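Local coordinates for ATP-dependent 6-phosphofructokinase isozyme 2 (Escherichia coli, PDB 3UMO), which catalyses the ATP-dependent phosphorylation of D-fructose 6-phosphate to fructose 1,6-bisphosphate, the first committing step of glycolysis, and works as a homodimer, at residues S15-P20 against L93-E98; E123-I128 against Q159-I164. All coordinates share one frame; numbering follows the deposited sequence. Where two conformers were deposited one is given.

Contact 1 (S15-P20 against L93-E98); sequences SATITP and LHVHVE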
ATOM      1  N   SER A  15     -15.928  11.025  10.875  1.00 22.39           N
ATOM      2  CA  SER A  15     -14.767  11.875  11.094  1.00 23.36           C
ATOM      3  C   SER A  15     -13.945  11.903   9.821  1.00 21.86           C
ATOM      4  O   SER A  15     -13.620  10.856   9.272  1.00 22.46           O
ATOM      5  CB  SER A  15     -13.900  11.330  12.231  1.00 30.39           C
ATOM      6  OG  SER A  15     -14.533  11.473  13.486  1.00 35.50           O
ATOM      7  N   ALA A  16     -13.616  13.098   9.344  1.00 19.54           N
ATOM      8  CA  ALA A  16     -12.700  13.226   8.217  1.00 21.36           C
ATOM      9  C   ALA A  16     -11.390  13.803   8.734  1.00 23.53           C
ATOM     10  O   ALA A  16     -11.362  14.891   9.317  1.00 24.16           O
ATOM     11  CB  ALA A  16     -13.283  14.126   7.140  1.00 23.49           C
ATOM     12  N   THR A  17     -10.306  13.065   8.530  1.00 19.39           N
ATOM     13  CA  THR A  17      -9.007  13.499   9.020  1.00 20.77           C
ATOM     14  C   THR A  17      -7.940  13.429   7.934  1.00 21.22           C
ATOM     15  O   THR A  17      -8.150  12.819   6.874  1.00 21.33           O
ATOM     16  CB  THR A  17      -8.567  12.666  10.241  1.00 24.37           C
ATOM     17  OG1 THR A  17      -7.352  13.205  10.772  1.00 24.53           O
ATOM     18  CG2 THR A  17      -8.350  11.205   9.853  1.00 21.02           C
ATOM     19  N   ILE A  18      -6.797  14.053   8.209  1.00 18.28           N
ATOM     20  CA  ILE A  18      -5.701  14.143   7.255  1.00 18.35           C
ATOM     21  C   ILE A  18      -4.420  13.614   7.895  1.00 17.20           C
ATOM     22  O   ILE A  18      -4.166  13.850   9.079  1.00 20.93           O
ATOM     23  CB  ILE A  18      -5.490  15.612   6.810  1.00 21.34           C
ATOM     24  CG1 ILE A  18      -6.749  16.144   6.115  1.00 24.21           C
ATOM     25  CG2 ILE A  18      -4.310  15.732   5.880  1.00 25.94           C
ATOM     26  CD1 ILE A  18      -6.750  17.663   5.932  1.00 27.38           C
ATOM     27  N   THR A  19      -3.619  12.893   7.114  1.00 22.21           N
ATOM     28  CA  THR A  19      -2.318  12.415   7.584  1.00 28.50           C
ATOM     29  C   THR A  19      -1.327  12.467   6.408  1.00 26.25           C
ATOM     30  O   THR A  19      -1.737  12.383   5.253  1.00 19.93           O
ATOM     31  CB  THR A  19      -2.447  10.996   8.217  1.00 21.61           C
ATOM     32  OG1 THR A  19      -1.302  10.714   9.038  1.00 25.19           O
ATOM     33  CG2 THR A  19      -2.599   9.928   7.144  1.00 23.02           C
ATOM     34  N   PRO A  20      -0.026  12.657   6.686  1.00 20.92           N
ATOM     35  CA  PRO A  20       0.901  12.842   5.556  1.00 21.25           C
ATOM     36  C   PRO A  20       1.152  11.582   4.735  1.00 23.08           C
ATOM     37  O   PRO A  20       1.225  11.656   3.509  1.00 23.39           O
ATOM     38  CB  PRO A  20       2.206  13.279   6.241  1.00 27.26           C
ATOM     39  CG  PRO A  20       1.777  13.835   7.556  1.00 33.13           C
ATOM     40  CD  PRO A  20       0.604  12.994   7.973  1.00 26.47           C
ATOM     41  N   LEU A  93     -14.646   6.469   9.598  1.00 21.79           N
ATOM     42  CA  LEU A  93     -13.455   7.296   9.445  1.00 22.28           C
ATOM     43  C   LEU A  93     -13.035   7.451   7.991  1.00 23.68           C
ATOM     44  O   LEU A  93     -12.853   6.458   7.276  1.00 21.02           O
ATOM     45  CB  LEU A  93     -12.287   6.732  10.261  1.00 19.32           C
ATOM     46  CG  LEU A  93     -11.016   7.591  10.277  1.00 27.71           C
ATOM     47  CD1 LEU A  93     -11.272   8.940  10.937  1.00 26.52           C
ATOM     48  CD2 LEU A  93      -9.848   6.869  10.952  1.00 23.75           C
ATOM     49  N   HIS A  94     -12.868   8.706   7.575  1.00 18.13           N
ATOM     50  CA  HIS A  94     -12.380   9.052   6.248  1.00 18.96           C
ATOM     51  C   HIS A  94     -10.988   9.637   6.423  1.00 18.84           C
ATOM     52  O   HIS A  94     -10.816  10.640   7.118  1.00 23.17           O
ATOM     53  CB  HIS A  94     -13.308  10.093   5.607  1.00 23.58           C
ATOM     54  CG  HIS A  94     -12.867  10.563   4.253  1.00 28.97           C
ATOM     55  ND1 HIS A  94     -11.920  11.553   4.081  1.00 30.44           N
ATOM     56  CD2 HIS A  94     -13.262  10.200   3.012  1.00 28.25           C
ATOM     57  CE1 HIS A  94     -11.743  11.766   2.787  1.00 27.69           C
ATOM     58  NE2 HIS A  94     -12.546  10.959   2.118  1.00 27.95           N
ATOM     59  N   VAL A  95      -9.989   9.017   5.802  1.00 18.75           N
ATOM     60  CA  VAL A  95      -8.618   9.505   5.928  1.00 18.85           C
ATOM     61  C   VAL A  95      -8.059   9.974   4.593  1.00 20.90           C
ATOM     62  O   VAL A  95      -7.967   9.196   3.640  1.00 20.97           O
ATOM     63  CB  VAL A  95      -7.677   8.413   6.477  1.00 20.58           C
ATOM     64  CG1 VAL A  95      -6.268   8.978   6.687  1.00 25.53           C
ATOM     65  CG2 VAL A  95      -8.223   7.827   7.762  1.00 19.28           C
ATOM     66  N   HIS A  96      -7.670  11.242   4.521  1.00 19.89           N
ATOM     67  CA  HIS A  96      -6.984  11.744   3.338  1.00 20.96           C
ATOM     68  C   HIS A  96      -5.473  11.663   3.540  1.00 25.07           C
ATOM     69  O   HIS A  96      -4.953  12.145   4.545  1.00 24.71           O
ATOM     70  CB  HIS A  96      -7.373  13.188   3.058  1.00 24.17           C
ATOM     71  CG  HIS A  96      -6.718  13.749   1.837  1.00 27.77           C
ATOM     72  ND1 HIS A  96      -7.247  13.582   0.574  1.00 31.90           N
ATOM     73  CD2 HIS A  96      -5.563  14.432   1.676  1.00 27.62           C
ATOM     74  CE1 HIS A  96      -6.453  14.165  -0.311  1.00 33.97           C
ATOM     75  NE2 HIS A  96      -5.422  14.684   0.336  1.00 30.01           N
ATOM     76  N   VAL A  97      -4.770  11.040   2.593  1.00 22.12           N
ATOM     77  CA  VAL A  97      -3.315  10.958   2.654  1.00 24.28           C
ATOM     78  C   VAL A  97      -2.697  12.042   1.768  1.00 23.13           C
ATOM     79  O   VAL A  97      -2.847  12.025   0.544  1.00 23.36           O
ATOM     80  CB  VAL A  97      -2.802   9.559   2.254  1.00 27.23           C
ATOM     81  CG1 VAL A  97      -1.305   9.483   2.467  1.00 22.96           C
ATOM     82  CG2 VAL A  97      -3.512   8.482   3.069  1.00 25.00           C
ATOM     83  N   GLU A  98      -1.994  12.987   2.390  1.00 23.21           N
ATOM     84  CA  GLU A  98      -1.482  14.148   1.664  0.54 26.22           C
ATOM     85  C   GLU A  98      -0.477  13.795   0.567  1.00 26.75           C
ATOM     86  O   GLU A  98      -0.512  14.382  -0.514  1.00 29.77           O
ATOM     87  CB  GLU A  98      -0.871  15.178   2.623  0.54 26.11           C
ATOM     88  CG  GLU A  98      -1.049  16.635   2.175  0.54 40.74           C
ATOM     89  CD  GLU A  98      -2.386  17.226   2.607  0.54 47.43           C
ATOM     90  OE1 GLU A  98      -3.410  16.942   1.951  0.54 37.76           O
ATOM     91  OE2 GLU A  98      -2.411  17.974   3.609  0.54 50.56           O
TER
HETATM   92  O   HOH W   1     -10.415  13.460   5.242  1.00 27.98           O
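Thr17 O takes two hydrogen bonds, one from His96 N at 2.9 Å and one from a water. The same water lies at the edge of the His94 ring, in its plane, and is hydrogen-bonded to His94 ND1 at 2.7 Å. His94 NE2 is hydrogen-bonded to Gln103 OE1, so the imidazole is held at both nitrogens. CG of His94 stands anti to the backbone N (chi1 178°), and the ring it carries turns ND1 to the water. The two strands are parallel and in register. Thr17 N and Thr19 N in turn donate to His94 O and His96 O. His94 N gives the shortest backbone bond, 2.8 Å to Ser15 O. On the buried face, Thr17 CG2 packs 3.9 Å from Leu93 CD1 and Thr19 CG2 lies 3.8 Å from Val95 CG1. The methyls thus face the valine and leucine branches, while Thr17 OG1 and Thr19 OG1 are hydrogen-bonded to Thr31 O and Arg29 O. On the other face, Ala16 CB lies obliquely to the His94 ring, 4.2 Å from His94 ND1. This is the middle pair of the four-stranded mixed sheet, which corresponds to the lid of ribokinase-family enzymes. Strand 34-38 flanks 12-19, strand 103-107 flanks 93-97, and Leu93 of the second subunit packs on Leu93.

Contact 2 (E123-I128 against Q159-I164); sequences EQVLEI and QGIRCI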
ATOM      1  N   GLU A 123     -43.225   3.997  14.105  1.00 22.81           N
ATOM      2  CA  GLU A 123     -44.278   4.958  14.436  1.00 28.38           C
ATOM      3  C   GLU A 123     -44.089   6.270  13.672  1.00 30.24           C
ATOM      4  O   GLU A 123     -45.060   6.849  13.176  1.00 31.29           O
ATOM      5  CB  GLU A 123     -44.326   5.214  15.948  1.00 35.06           C
ATOM      6  CG  GLU A 123     -45.465   6.109  16.397  1.00 38.74           C
ATOM      7  CD  GLU A 123     -45.560   6.217  17.907  1.00 43.88           C
ATOM      8  OE1 GLU A 123     -44.524   6.042  18.587  1.00 41.05           O
ATOM      9  OE2 GLU A 123     -46.671   6.471  18.412  1.00 50.57           O
ATOM     10  N   GLN A 124     -42.841   6.724  13.573  1.00 29.56           N
ATOM     11  CA  GLN A 124     -42.527   7.941  12.824  1.00 33.14           C
ATOM     12  C   GLN A 124     -42.896   7.788  11.352  1.00 30.24           C
ATOM     13  O   GLN A 124     -43.497   8.680  10.753  1.00 33.08           O
ATOM     14  CB  GLN A 124     -41.040   8.297  12.951  1.00 34.14           C
ATOM     15  CG  GLN A 124     -40.657   8.934  14.284  1.00 43.52           C
ATOM     16  CD  GLN A 124     -41.477  10.176  14.602  1.00 48.47           C
ATOM     17  OE1 GLN A 124     -42.075  10.279  15.673  1.00 59.39           O
ATOM     18  NE2 GLN A 124     -41.506  11.126  13.672  1.00 49.86           N
ATOM     19  N   VAL A 125     -42.530   6.647  10.777  1.00 29.99           N
ATOM     20  CA  VAL A 125     -42.798   6.375   9.369  1.00 28.29           C
ATOM     21  C   VAL A 125     -44.292   6.367   9.062  1.00 28.62           C
ATOM     22  O   VAL A 125     -44.721   6.896   8.040  1.00 29.95           O
ATOM     23  CB  VAL A 125     -42.167   5.040   8.925  1.00 25.41           C
ATOM     24  CG1 VAL A 125     -42.675   4.632   7.550  1.00 28.87           C
ATOM     25  CG2 VAL A 125     -40.654   5.154   8.921  1.00 24.09           C
ATOM     26  N   LEU A 126     -45.085   5.787   9.954  1.00 26.65           N
ATOM     27  CA  LEU A 126     -46.521   5.684   9.717  1.00 32.00           C
ATOM     28  C   LEU A 126     -47.276   6.995   9.967  1.00 28.13           C
ATOM     29  O   LEU A 126     -48.496   7.065   9.785  1.00 32.44           O
ATOM     30  CB  LEU A 126     -47.118   4.515  10.508  1.00 32.54           C
ATOM     31  CG  LEU A 126     -46.489   3.174  10.107  1.00 37.51           C
ATOM     32  CD1 LEU A 126     -47.128   2.008  10.850  1.00 41.08           C
ATOM     33  CD2 LEU A 126     -46.571   2.967   8.593  1.00 31.09           C
ATOM     34  N   GLU A 127     -46.550   8.033  10.370  1.00 31.51           N
ATOM     35  CA  GLU A 127     -47.126   9.372  10.458  1.00 41.70           C
ATOM     36  C   GLU A 127     -46.993  10.109   9.130  1.00 36.23           C
ATOM     37  O   GLU A 127     -47.562  11.185   8.947  1.00 38.78           O
ATOM     38  CB  GLU A 127     -46.473  10.177  11.583  1.00 40.45           C
ATOM     39  CG  GLU A 127     -46.823   9.673  12.972  1.00 54.58           C
ATOM     40  CD  GLU A 127     -46.092  10.421  14.067  1.00 68.50           C
ATOM     41  OE1 GLU A 127     -45.387  11.403  13.750  1.00 72.90           O
ATOM     42  OE2 GLU A 127     -46.220  10.022  15.245  1.00 73.92           O
ATOM     43  N   ILE A 128     -46.233   9.526   8.208  1.00 30.95           N
ATOM     44  CA  ILE A 128     -46.091  10.083   6.867  1.00 36.61           C
ATOM     45  C   ILE A 128     -47.437   9.980   6.153  1.00 38.83           C
ATOM     46  O   ILE A 128     -48.134   8.967   6.275  1.00 32.90           O
ATOM     47  CB  ILE A 128     -44.993   9.340   6.076  1.00 30.74           C
ATOM     48  CG1 ILE A 128     -43.622   9.608   6.702  1.00 29.81           C
ATOM     49  CG2 ILE A 128     -44.993   9.752   4.623  1.00 28.39           C
ATOM     50  CD1 ILE A 128     -42.523   8.697   6.182  1.00 27.23           C
ATOM     51  N   GLN A 159     -50.710   2.015   3.479  1.00 44.52           N
ATOM     52  CA  GLN A 159     -51.384   3.295   3.642  1.00 52.33           C
ATOM     53  C   GLN A 159     -50.878   4.353   2.673  1.00 44.31           C
ATOM     54  O   GLN A 159     -50.899   5.548   2.973  1.00 48.28           O
ATOM     55  CB  GLN A 159     -51.227   3.793   5.069  1.00 47.78           C
ATOM     56  CG  GLN A 159     -49.795   3.900   5.500  1.00 41.17           C
ATOM     57  CD  GLN A 159     -49.672   4.338   6.930  1.00 43.80           C
ATOM     58  OE1 GLN A 159     -49.856   3.539   7.847  1.00 48.43           O
ATOM     59  NE2 GLN A 159     -49.375   5.618   7.138  1.00 44.07           N
ATOM     60  N   GLY A 160     -50.411   3.904   1.515  1.00 33.65           N
ATOM     61  CA  GLY A 160     -50.133   4.806   0.416  1.00 37.88           C
ATOM     62  C   GLY A 160     -48.791   5.504   0.442  1.00 31.25           C
ATOM     63  O   GLY A 160     -48.570   6.424  -0.342  1.00 39.00           O
ATOM     64  N   ILE A 161     -47.894   5.082   1.327  1.00 31.86           N
ATOM     65  CA  ILE A 161     -46.537   5.628   1.314  1.00 27.93           C
ATOM     66  C   ILE A 161     -45.733   4.960   0.204  1.00 34.46           C
ATOM     67  O   ILE A 161     -45.661   3.729   0.136  1.00 34.84           O
ATOM     68  CB  ILE A 161     -45.823   5.438   2.661  1.00 27.26           C
ATOM     69  CG1 ILE A 161     -46.595   6.156   3.770  1.00 33.28           C
ATOM     70  CG2 ILE A 161     -44.387   5.963   2.577  1.00 24.59           C
ATOM     71  CD1 ILE A 161     -46.116   5.827   5.164  1.00 34.27           C
ATOM     72  N   ARG A 162     -45.151   5.772  -0.676  1.00 28.98           N
ATOM     73  CA  ARG A 162     -44.407   5.253  -1.817  1.00 29.17           C
ATOM     74  C   ARG A 162     -42.955   5.011  -1.410  1.00 26.21           C
ATOM     75  O   ARG A 162     -42.250   5.942  -1.029  1.00 25.45           O
ATOM     76  CB  ARG A 162     -44.507   6.217  -3.002  1.00 28.45           C
ATOM     77  CG  ARG A 162     -45.948   6.460  -3.474  1.00 32.94           C
ATOM     78  CD  ARG A 162     -46.033   7.628  -4.453  1.00 42.86           C
ATOM     79  NE  ARG A 162     -45.567   7.277  -5.792  1.00 45.10           N
ATOM     80  CZ  ARG A 162     -45.325   8.161  -6.757  1.00 51.27           C
ATOM     81  NH1 ARG A 162     -45.494   9.458  -6.532  1.00 51.17           N
ATOM     82  NH2 ARG A 162     -44.907   7.747  -7.946  1.00 58.19           N
ATOM     83  N   CYS A 163     -42.514   3.757  -1.479  1.00 25.41           N
ATOM     84  CA  CYS A 163     -41.201   3.395  -0.946  1.00 24.79           C
ATOM     85  C   CYS A 163     -40.111   3.225  -2.000  1.00 25.92           C
ATOM     86  O   CYS A 163     -40.306   2.565  -3.025  1.00 28.76           O
ATOM     87  CB  CYS A 163     -41.310   2.129  -0.094  1.00 26.75           C
ATOM     88  SG  CYS A 163     -42.335   2.347   1.381  1.00 30.39           S
ATOM     89  N   ILE A 164     -38.961   3.837  -1.728  1.00 21.45           N
ATOM     90  CA  ILE A 164     -37.775   3.696  -2.557  1.00 18.26           C
ATOM     91  C   ILE A 164     -36.713   3.036  -1.691  1.00 28.32           C
ATOM     92  O   ILE A 164     -36.533   3.406  -0.529  1.00 22.62           O
ATOM     93  CB  ILE A 164     -37.292   5.077  -3.044  1.00 19.65           C
ATOM     94  CG1 ILE A 164     -38.344   5.693  -3.976  1.00 23.27           C
ATOM     95  CG2 ILE A 164     -35.936   4.975  -3.737  1.00 21.27           C
ATOM     96  CD1 ILE A 164     -38.025   7.121  -4.403  1.00 25.50           C
TER
HETATM   97  O   HOH W   2     -50.095   7.395   5.277  1.00 46.29           O
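Where helices run into the parallel sheet of the ribokinase-type alpha/beta domain, this contact joins the lead-ins to two adjacent strands, 133-137 and 162-166. Residues 123-128 leave helix 115-125 through a type I beta turn, Val125 to Ile128. Residues 159-164 leave helix 146-158 and enter strand 162-166. A Schellman motif ends that helix, with Gly160 as its C-prime residue at positive phi. Beside it, the Gln159 amide reaches over to the turn. Its NE2 donates to Leu126 O at 3.1 Å. The oxygen lies close to the amide plane, but the donor stands above the carbonyl plane of Leu126, 39° out of it. NE2 also donates to a water at 2.7 Å. That water gives its own protons to Ile128 O and Gln159 O, so one molecule ties both backbones to the side chain. The Gln159 chain is extended beyond CG and crosses Leu126 at about a right angle. Leu126 CD2 lies 3.4 Å from Gln159 OE1. An alanine in place of Gln159 would probably leave Leu126 O without this donor, and the water without one of its three partners. Deeper in, Ile161 meets Ile128 at about a right angle. Leu134 and Ala156 also touch Ile161, and Ile58 touches Ile128. CG1 of Ile161 stands anti to the carbonyl carbon (chi1 -60°) and lies 4.0 Å from Ile128 CG2. Chi2 of 170° then extends Ile161 CD1 to Ile128 CB (3.8 Å) and Val125 O (3.4 Å).

Contact 1 and contact 2 lie on opposite sides of the chain's centre, their own centres about 38 Å apart, and do not touch. Contact 1 belongs to the small mixed sheet and is partly buried, with one face against the second subunit. Contact 2 belongs to the large parallel sheet and its helices, is buried, and meets no other protein chain. Their chemistry follows their places. In 15-20 against 93-98, regular backbone bonds join two adjacent strands. In 123-128 against 159-164, a turn meets a helix end and strand start, so a side-chain amide and aliphatic packing make the join. Both use a water: in contact 1 it bridges a histidine ring to a strand carbonyl, in contact 2 it joins a side-chain amide to two backbone carbonyls.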